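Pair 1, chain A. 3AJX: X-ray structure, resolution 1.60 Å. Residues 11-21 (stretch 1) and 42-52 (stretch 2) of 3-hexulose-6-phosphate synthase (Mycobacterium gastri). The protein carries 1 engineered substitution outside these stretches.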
# COMPACT_ATOMS: atom_id res chain seq x y z
N SER A 11 -7.99 -7.99 -12.75
CA SER A 11 -7.25 -8.79 -13.72
C SER A 11 -6.73 -7.94 -14.87
O SER A 11 -7.34 -6.93 -15.24
CB SER A 11 -8.13 -9.92 -14.28
OG SER A 11 -9.10 -9.42 -15.18
N THR A 12 -5.60 -8.36 -15.43
CA THR A 12 -4.98 -7.66 -16.55
C THR A 12 -5.92 -7.70 -17.75
O THR A 12 -6.05 -6.72 -18.49
CB THR A 12 -3.64 -8.32 -16.94
OG1 THR A 12 -2.74 -8.23 -15.83
CG2 THR A 12 -3.04 -7.64 -18.15
N GLU A 13 -6.59 -8.83 -17.94
CA GLU A 13 -7.52 -8.99 -19.04
C GLU A 13 -8.62 -7.93 -18.95
O GLU A 13 -8.92 -7.24 -19.92
CB GLU A 13 -8.15 -10.39 -19.01
CG GLU A 13 -7.17 -11.53 -19.25
CD GLU A 13 -6.03 -11.59 -18.25
OE1 GLU A 13 -6.30 -11.55 -17.03
OE2 GLU A 13 -4.86 -11.68 -18.68
N ALA A 14 -9.21 -7.80 -17.76
CA ALA A 14 -10.27 -6.83 -17.53
C ALA A 14 -9.77 -5.40 -17.71
O ALA A 14 -10.47 -4.55 -18.28
CB ALA A 14 -10.85 -7.00 -16.13
N ALA A 15 -8.57 -5.13 -17.21
CA ALA A 15 -7.98 -3.80 -17.31
C ALA A 15 -7.73 -3.41 -18.76
O ALA A 15 -8.03 -2.29 -19.17
CB ALA A 15 -6.67 -3.75 -16.52
N LEU A 16 -7.19 -4.34 -19.54
CA LEU A 16 -6.92 -4.09 -20.96
C LEU A 16 -8.21 -3.86 -21.74
O LEU A 16 -8.28 -2.97 -22.59
CB LEU A 16 -6.15 -5.26 -21.57
CG LEU A 16 -4.68 -5.39 -21.19
CD1 LEU A 16 -4.12 -6.67 -21.79
CD2 LEU A 16 -3.91 -4.18 -21.70
N GLU A 17 -9.23 -4.67 -21.47
CA GLU A 17 -10.50 -4.52 -22.16
C GLU A 17 -11.12 -3.16 -21.86
O GLU A 17 -11.61 -2.48 -22.76
CB GLU A 17 -11.47 -5.64 -21.77
CG GLU A 17 -12.86 -5.47 -22.36
CD GLU A 17 -13.74 -6.70 -22.16
OE1 GLU A 17 -14.95 -6.61 -22.46
OE2 GLU A 17 -13.21 -7.74 -21.72
N LEU A 18 -11.08 -2.76 -20.59
CA LEU A 18 -11.64 -1.47 -20.20
C LEU A 18 -10.85 -0.33 -20.81
O LEU A 18 -11.43 0.61 -21.36
CB LEU A 18 -11.64 -1.32 -18.67
CG LEU A 18 -12.23 0.00 -18.16
CD1 LEU A 18 -13.67 0.13 -18.63
CD2 LEU A 18 -12.16 0.06 -16.65
N ALA A 19 -9.53 -0.40 -20.72
CA ALA A 19 -8.68 0.65 -21.28
C ALA A 19 -8.94 0.81 -22.77
O ALA A 19 -8.91 1.92 -23.29
CB ALA A 19 -7.21 0.31 -21.03
N GLY A 20 -9.19 -0.30 -23.46
CA GLY A 20 -9.45 -0.23 -24.88
C GLY A 20 -10.72 0.53 -25.22
O GLY A 20 -10.79 1.21 -26.25
N LYS A 21 -11.72 0.43 -24.35
CA LYS A 21 -13.00 1.10 -24.56
C LYS A 21 -13.04 2.58 -24.18
O LYS A 21 -13.82 3.35 -24.75
CB LYS A 21 -14.10 0.38 -23.78
CG LYS A 21 -14.28 -1.08 -24.12
CD LYS A 21 -15.40 -1.68 -23.30
CE LYS A 21 -15.59 -3.16 -23.61
NZ LYS A 21 -16.71 -3.75 -22.82
N SER A 42 3.42 -6.46 -14.08
CA SER A 42 3.15 -6.77 -15.48
C SER A 42 1.89 -6.11 -16.03
O SER A 42 1.78 -5.89 -17.24
CB SER A 42 3.07 -8.29 -15.70
OG SER A 42 2.03 -8.88 -14.93
N VAL A 43 0.93 -5.78 -15.17
CA VAL A 43 -0.28 -5.14 -15.67
C VAL A 43 0.05 -3.73 -16.16
O VAL A 43 -0.55 -3.23 -17.12
CB VAL A 43 -1.41 -5.10 -14.60
CG1 VAL A 43 -0.99 -4.24 -13.42
CG2 VAL A 43 -2.70 -4.58 -15.23
N ILE A 44 1.01 -3.09 -15.51
CA ILE A 44 1.44 -1.74 -15.89
C ILE A 44 2.09 -1.80 -17.27
O ILE A 44 1.79 -0.99 -18.15
CB ILE A 44 2.50 -1.19 -14.90
CG1 ILE A 44 1.88 -1.00 -13.52
CG2 ILE A 44 3.06 0.14 -15.42
CD1 ILE A 44 2.90 -0.67 -12.45
N THR A 45 2.97 -2.77 -17.44
CA THR A 45 3.68 -2.95 -18.70
C THR A 45 2.74 -3.24 -19.85
O THR A 45 2.89 -2.70 -20.95
CB THR A 45 4.71 -4.08 -18.59
OG1 THR A 45 5.53 -3.85 -17.44
CG2 THR A 45 5.58 -4.15 -19.83
N ALA A 46 1.75 -4.09 -19.60
CA ALA A 46 0.78 -4.47 -20.62
C ALA A 46 -0.06 -3.28 -21.08
O ALA A 46 -0.29 -3.09 -22.27
CB ALA A 46 -0.12 -5.58 -20.10
N VAL A 47 -0.53 -2.48 -20.12
CA VAL A 47 -1.35 -1.33 -20.45
C VAL A 47 -0.57 -0.25 -21.19
O VAL A 47 -1.08 0.36 -22.13
CB VAL A 47 -1.99 -0.72 -19.18
CG1 VAL A 47 -2.73 0.57 -19.52
CG2 VAL A 47 -2.94 -1.72 -18.56
N LYS A 48 0.67 -0.01 -20.77
CA LYS A 48 1.49 1.01 -21.43
C LYS A 48 1.80 0.57 -22.86
O LYS A 48 1.83 1.39 -23.77
CB LYS A 48 2.80 1.23 -20.66
CG LYS A 48 3.69 2.34 -21.24
CD LYS A 48 3.00 3.70 -21.19
CE LYS A 48 3.88 4.81 -21.74
NZ LYS A 48 3.22 6.14 -21.66
N LYS A 49 2.01 -0.73 -23.05
CA LYS A 49 2.30 -1.26 -24.37
C LYS A 49 1.11 -1.08 -25.31
O LYS A 49 1.28 -0.76 -26.49
CB LYS A 49 2.67 -2.74 -24.29
CG LYS A 49 3.07 -3.36 -25.62
CD LYS A 49 3.31 -4.85 -25.51
CE LYS A 49 3.62 -5.46 -26.87
NZ LYS A 49 3.71 -6.94 -26.81
N ALA A 50 -0.09 -1.28 -24.78
CA ALA A 50 -1.31 -1.14 -25.57
C ALA A 50 -1.71 0.32 -25.79
O ALA A 50 -2.47 0.63 -26.71
CB ALA A 50 -2.45 -1.90 -24.90
N HIS A 51 -1.20 1.21 -24.95
CA HIS A 51 -1.51 2.64 -25.04
C HIS A 51 -0.24 3.44 -24.73
O HIS A 51 -0.19 4.21 -23.77
CB HIS A 51 -2.61 2.98 -24.04
CG HIS A 51 -3.84 2.13 -24.19
ND1 HIS A 51 -4.80 2.37 -25.15
CD2 HIS A 51 -4.22 1.00 -23.55
CE1 HIS A 51 -5.72 1.43 -25.09
NE2 HIS A 51 -5.40 0.59 -24.13
N PRO A 52 0.80 3.29 -25.57
CA PRO A 52 2.08 3.98 -25.43
C PRO A 52 2.08 5.50 -25.35
O PRO A 52 2.96 6.09 -24.74
CB PRO A 52 2.88 3.46 -26.63
CG PRO A 52 1.82 3.25 -27.65
CD PRO A 52 0.74 2.57 -26.86
O HOH W 1 -0.32 -9.12 -16.29
O HOH W 2 -6.15 -2.00 -23.89

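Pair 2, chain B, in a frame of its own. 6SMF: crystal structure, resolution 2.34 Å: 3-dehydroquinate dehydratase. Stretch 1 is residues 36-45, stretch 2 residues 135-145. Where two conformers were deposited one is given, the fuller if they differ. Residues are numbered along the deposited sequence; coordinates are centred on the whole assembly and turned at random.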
# COMPACT_ATOMS: atom_id res chain seq x y z
N ASP B 36 -36.60 18.64 -13.66
CA ASP B 36 -37.08 19.48 -12.53
C ASP B 36 -35.95 20.42 -12.10
O ASP B 36 -36.20 21.61 -11.87
CB ASP B 36 -37.56 18.65 -11.33
CG ASP B 36 -38.87 17.91 -11.51
OD1 ASP B 36 -39.72 18.33 -12.36
OD2 ASP B 36 -39.04 16.94 -10.76
N ILE B 37 -34.73 19.92 -12.03
CA ILE B 37 -33.54 20.70 -11.58
C ILE B 37 -33.17 21.73 -12.66
O ILE B 37 -32.88 22.90 -12.28
CB ILE B 37 -32.40 19.73 -11.21
CG1 ILE B 37 -32.70 19.07 -9.87
CG2 ILE B 37 -31.05 20.42 -11.20
CD1 ILE B 37 -31.71 18.01 -9.45
N ALA B 38 -33.19 21.31 -13.93
CA ALA B 38 -33.01 22.18 -15.12
C ALA B 38 -34.03 23.33 -15.07
O ALA B 38 -33.65 24.50 -15.34
CB ALA B 38 -33.15 21.37 -16.39
N ASN B 39 -35.28 23.03 -14.73
CA ASN B 39 -36.37 24.04 -14.67
C ASN B 39 -36.08 25.00 -13.52
O ASN B 39 -36.11 26.22 -13.77
CB ASN B 39 -37.75 23.37 -14.59
CG ASN B 39 -38.12 22.60 -15.89
OD1 ASN B 39 -37.44 22.70 -16.95
ND2 ASN B 39 -39.21 21.84 -15.84
N LYS B 40 -35.73 24.48 -12.33
CA LYS B 40 -35.37 25.32 -11.15
C LYS B 40 -34.30 26.33 -11.59
O LYS B 40 -34.49 27.56 -11.29
CB LYS B 40 -34.85 24.47 -9.99
CG LYS B 40 -35.80 24.18 -8.82
CD LYS B 40 -35.06 23.31 -7.73
CE LYS B 40 -35.36 23.67 -6.27
NZ LYS B 40 -36.80 23.97 -6.08
N LEU B 41 -33.28 25.82 -12.31
CA LEU B 41 -32.01 26.53 -12.64
C LEU B 41 -32.27 27.61 -13.69
O LEU B 41 -31.73 28.71 -13.52
CB LEU B 41 -30.95 25.54 -13.13
CG LEU B 41 -30.29 24.69 -12.03
CD1 LEU B 41 -29.39 23.62 -12.63
CD2 LEU B 41 -29.49 25.55 -11.06
N LYS B 42 -33.05 27.29 -14.72
CA LYS B 42 -33.46 28.24 -15.79
C LYS B 42 -34.17 29.46 -15.17
O LYS B 42 -33.86 30.58 -15.64
CB LYS B 42 -34.36 27.58 -16.83
CG LYS B 42 -33.56 26.79 -17.86
CD LYS B 42 -34.33 25.75 -18.57
CE LYS B 42 -33.59 25.27 -19.79
NZ LYS B 42 -34.18 24.00 -20.26
N LEU B 43 -35.01 29.23 -14.16
CA LEU B 43 -35.75 30.29 -13.40
C LEU B 43 -34.78 31.11 -12.54
O LEU B 43 -34.96 32.34 -12.47
CB LEU B 43 -36.81 29.66 -12.50
CG LEU B 43 -38.19 29.45 -13.11
CD1 LEU B 43 -39.05 28.67 -12.12
CD2 LEU B 43 -38.83 30.77 -13.49
N GLN B 44 -33.84 30.44 -11.87
CA GLN B 44 -32.85 31.10 -11.00
C GLN B 44 -32.00 32.02 -11.89
O GLN B 44 -31.66 33.16 -11.45
CB GLN B 44 -32.03 30.03 -10.29
CG GLN B 44 -31.29 30.52 -9.06
CD GLN B 44 -30.24 29.52 -8.66
OE1 GLN B 44 -30.37 28.31 -8.88
NE2 GLN B 44 -29.16 30.05 -8.09
N ALA B 45 -31.72 31.53 -13.11
CA ALA B 45 -30.88 32.19 -14.13
C ALA B 45 -31.55 33.48 -14.59
O ALA B 45 -30.83 34.44 -14.83
CB ALA B 45 -30.58 31.23 -15.27
N GLY B 135 -28.44 18.12 -2.49
CA GLY B 135 -29.29 17.74 -3.63
C GLY B 135 -29.28 18.83 -4.69
O GLY B 135 -28.17 19.29 -5.06
N ALA B 136 -30.47 19.25 -5.14
CA ALA B 136 -30.65 20.28 -6.18
C ALA B 136 -30.05 21.63 -5.72
O ALA B 136 -29.51 22.35 -6.56
CB ALA B 136 -32.12 20.43 -6.47
N GLU B 137 -30.16 21.93 -4.42
CA GLU B 137 -29.58 23.15 -3.80
C GLU B 137 -28.07 23.21 -4.09
O GLU B 137 -27.59 24.34 -4.13
CB GLU B 137 -29.90 23.26 -2.30
CG GLU B 137 -31.33 23.70 -2.00
CD GLU B 137 -31.91 24.85 -2.87
OE1 GLU B 137 -31.24 25.94 -2.97
OE2 GLU B 137 -33.01 24.65 -3.49
N SER B 138 -27.36 22.08 -4.28
CA SER B 138 -25.93 22.06 -4.69
C SER B 138 -25.76 22.87 -5.99
O SER B 138 -24.87 23.73 -6.07
CB SER B 138 -25.34 20.66 -4.81
OG SER B 138 -25.20 20.01 -3.54
N TYR B 139 -26.60 22.62 -6.98
CA TYR B 139 -26.60 23.37 -8.26
C TYR B 139 -26.98 24.85 -8.03
O TYR B 139 -26.29 25.73 -8.58
CB TYR B 139 -27.58 22.72 -9.26
CG TYR B 139 -27.12 21.37 -9.77
CD1 TYR B 139 -27.44 20.21 -9.09
CD2 TYR B 139 -26.41 21.26 -10.96
CE1 TYR B 139 -27.07 18.97 -9.57
CE2 TYR B 139 -26.03 20.02 -11.45
CZ TYR B 139 -26.35 18.88 -10.74
OH TYR B 139 -25.96 17.66 -11.20
N SER B 140 -28.04 25.12 -7.26
CA SER B 140 -28.54 26.50 -7.07
C SER B 140 -27.42 27.35 -6.45
O SER B 140 -27.18 28.47 -6.97
CB SER B 140 -29.89 26.54 -6.33
OG SER B 140 -29.80 26.92 -4.96
N LEU B 141 -26.73 26.86 -5.42
CA LEU B 141 -25.58 27.53 -4.74
C LEU B 141 -24.44 27.78 -5.74
O LEU B 141 -23.82 28.88 -5.73
CB LEU B 141 -25.06 26.65 -3.61
CG LEU B 141 -25.95 26.57 -2.37
CD1 LEU B 141 -25.60 25.33 -1.56
CD2 LEU B 141 -25.78 27.80 -1.52
N ALA B 142 -24.16 26.77 -6.54
CA ALA B 142 -23.13 26.81 -7.60
C ALA B 142 -23.49 27.93 -8.58
O ALA B 142 -22.61 28.72 -8.92
CB ALA B 142 -23.05 25.44 -8.25
N LEU B 143 -24.76 28.05 -8.96
CA LEU B 143 -25.19 29.05 -9.96
C LEU B 143 -25.06 30.47 -9.37
O LEU B 143 -24.61 31.37 -10.13
CB LEU B 143 -26.59 28.72 -10.48
CG LEU B 143 -27.12 29.66 -11.57
CD1 LEU B 143 -26.12 29.91 -12.70
CD2 LEU B 143 -28.44 29.14 -12.14
N ASP B 144 -25.39 30.68 -8.07
CA ASP B 144 -25.20 32.00 -7.38
C ASP B 144 -23.70 32.32 -7.39
O ASP B 144 -23.32 33.41 -7.78
CB ASP B 144 -25.71 32.03 -5.93
CG ASP B 144 -27.20 32.27 -5.68
OD1 ASP B 144 -27.79 33.22 -6.25
OD2 ASP B 144 -27.77 31.52 -4.85
N ALA B 145 -22.86 31.38 -6.98
CA ALA B 145 -21.40 31.62 -6.82
C ALA B 145 -20.79 31.97 -8.20
O ALA B 145 -19.87 32.87 -8.27
CB ALA B 145 -20.80 30.40 -6.20

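The sharpest difference lies where Ala19(A) of pair 1 matches Gln44(B) of pair 2. In pair 2 the long glutamine reaches across to the second helix, and Gln44(B) NE2 donates a nearly straight hydrogen bond to Ser140(B) O at 2.8 Å. A primary amide suits this place because it can serve a backbone carbonyl that already accepts from Asp144(B) N within its own helix. In pair 1 the reach comes from the other stretch: Ala19(A) has only a methyl, and His51(A), just past the end of its helix, brings its ring up to it, with Ala19(A) CB 3.6 Å from His51(A) NE2. No direct hydrogen bond joins the two stretches of pair 1. Instead a water bonds to both Leu16(A) O and His51(A) NE2, at 2.7 Å each, and a second water joins Thr12(A) OG1 (2.6 Å) to Ser42(A) OG (2.7 Å).

These solutions rest on almost the same backbone. Fourteen central residues superpose with an RMSD of 0.2 Å. In each pair two helices run in roughly the same direction, crossing at -26° with axes 10.0 Å apart in pair 1, and at -25° and 10.1 Å in pair 2.

The most closely matched side chain is the leucine at Leu16(A) and Leu41(B), whose side-chain centres fall 0.5 Å apart. Both adopt the m, t rotamer, and although CA-to-CB points sideways, the end of the chain comes nearer the partner helix. Leu16(A) CD2 lies 4.1 Å from Val47(A) CG2 and 4.2 Å from Ala50(A) CB. In pair 2 the larger Leu143(B) matches Ala50(A), and its CD2 meets Leu41(B) CD2 at 3.9 Å. Tyr139(B) matches Ala46(A); its CB is 3.9 Å from Leu41(B) CD2, while its ring receives Ile37(B) CG2 over one face.

One turn earlier, bulk changes sides. Thr12(A) packs its OG1 3.6 Å from Val43(A) CB; at the matching positions, Ile37(B) CG1 lies 3.7 Å from Ala136(B) CB. A beta-branched valine thus faces threonine in pair 1, whereas in pair 2 the longer isoleucine reaches a bare methyl. Threonine also keeps a hydroxyl for its water, whereas isoleucine makes an entirely apolar contact.

Alanine at Ala15(A) touches Val43(A) CG2 with its CB at 4.3 Å. Its exposed counterpart, Lys40(B), brings its CD to 4.3 Å from Ala136(B) CB, so that a charged residue can pack there through its methylenes.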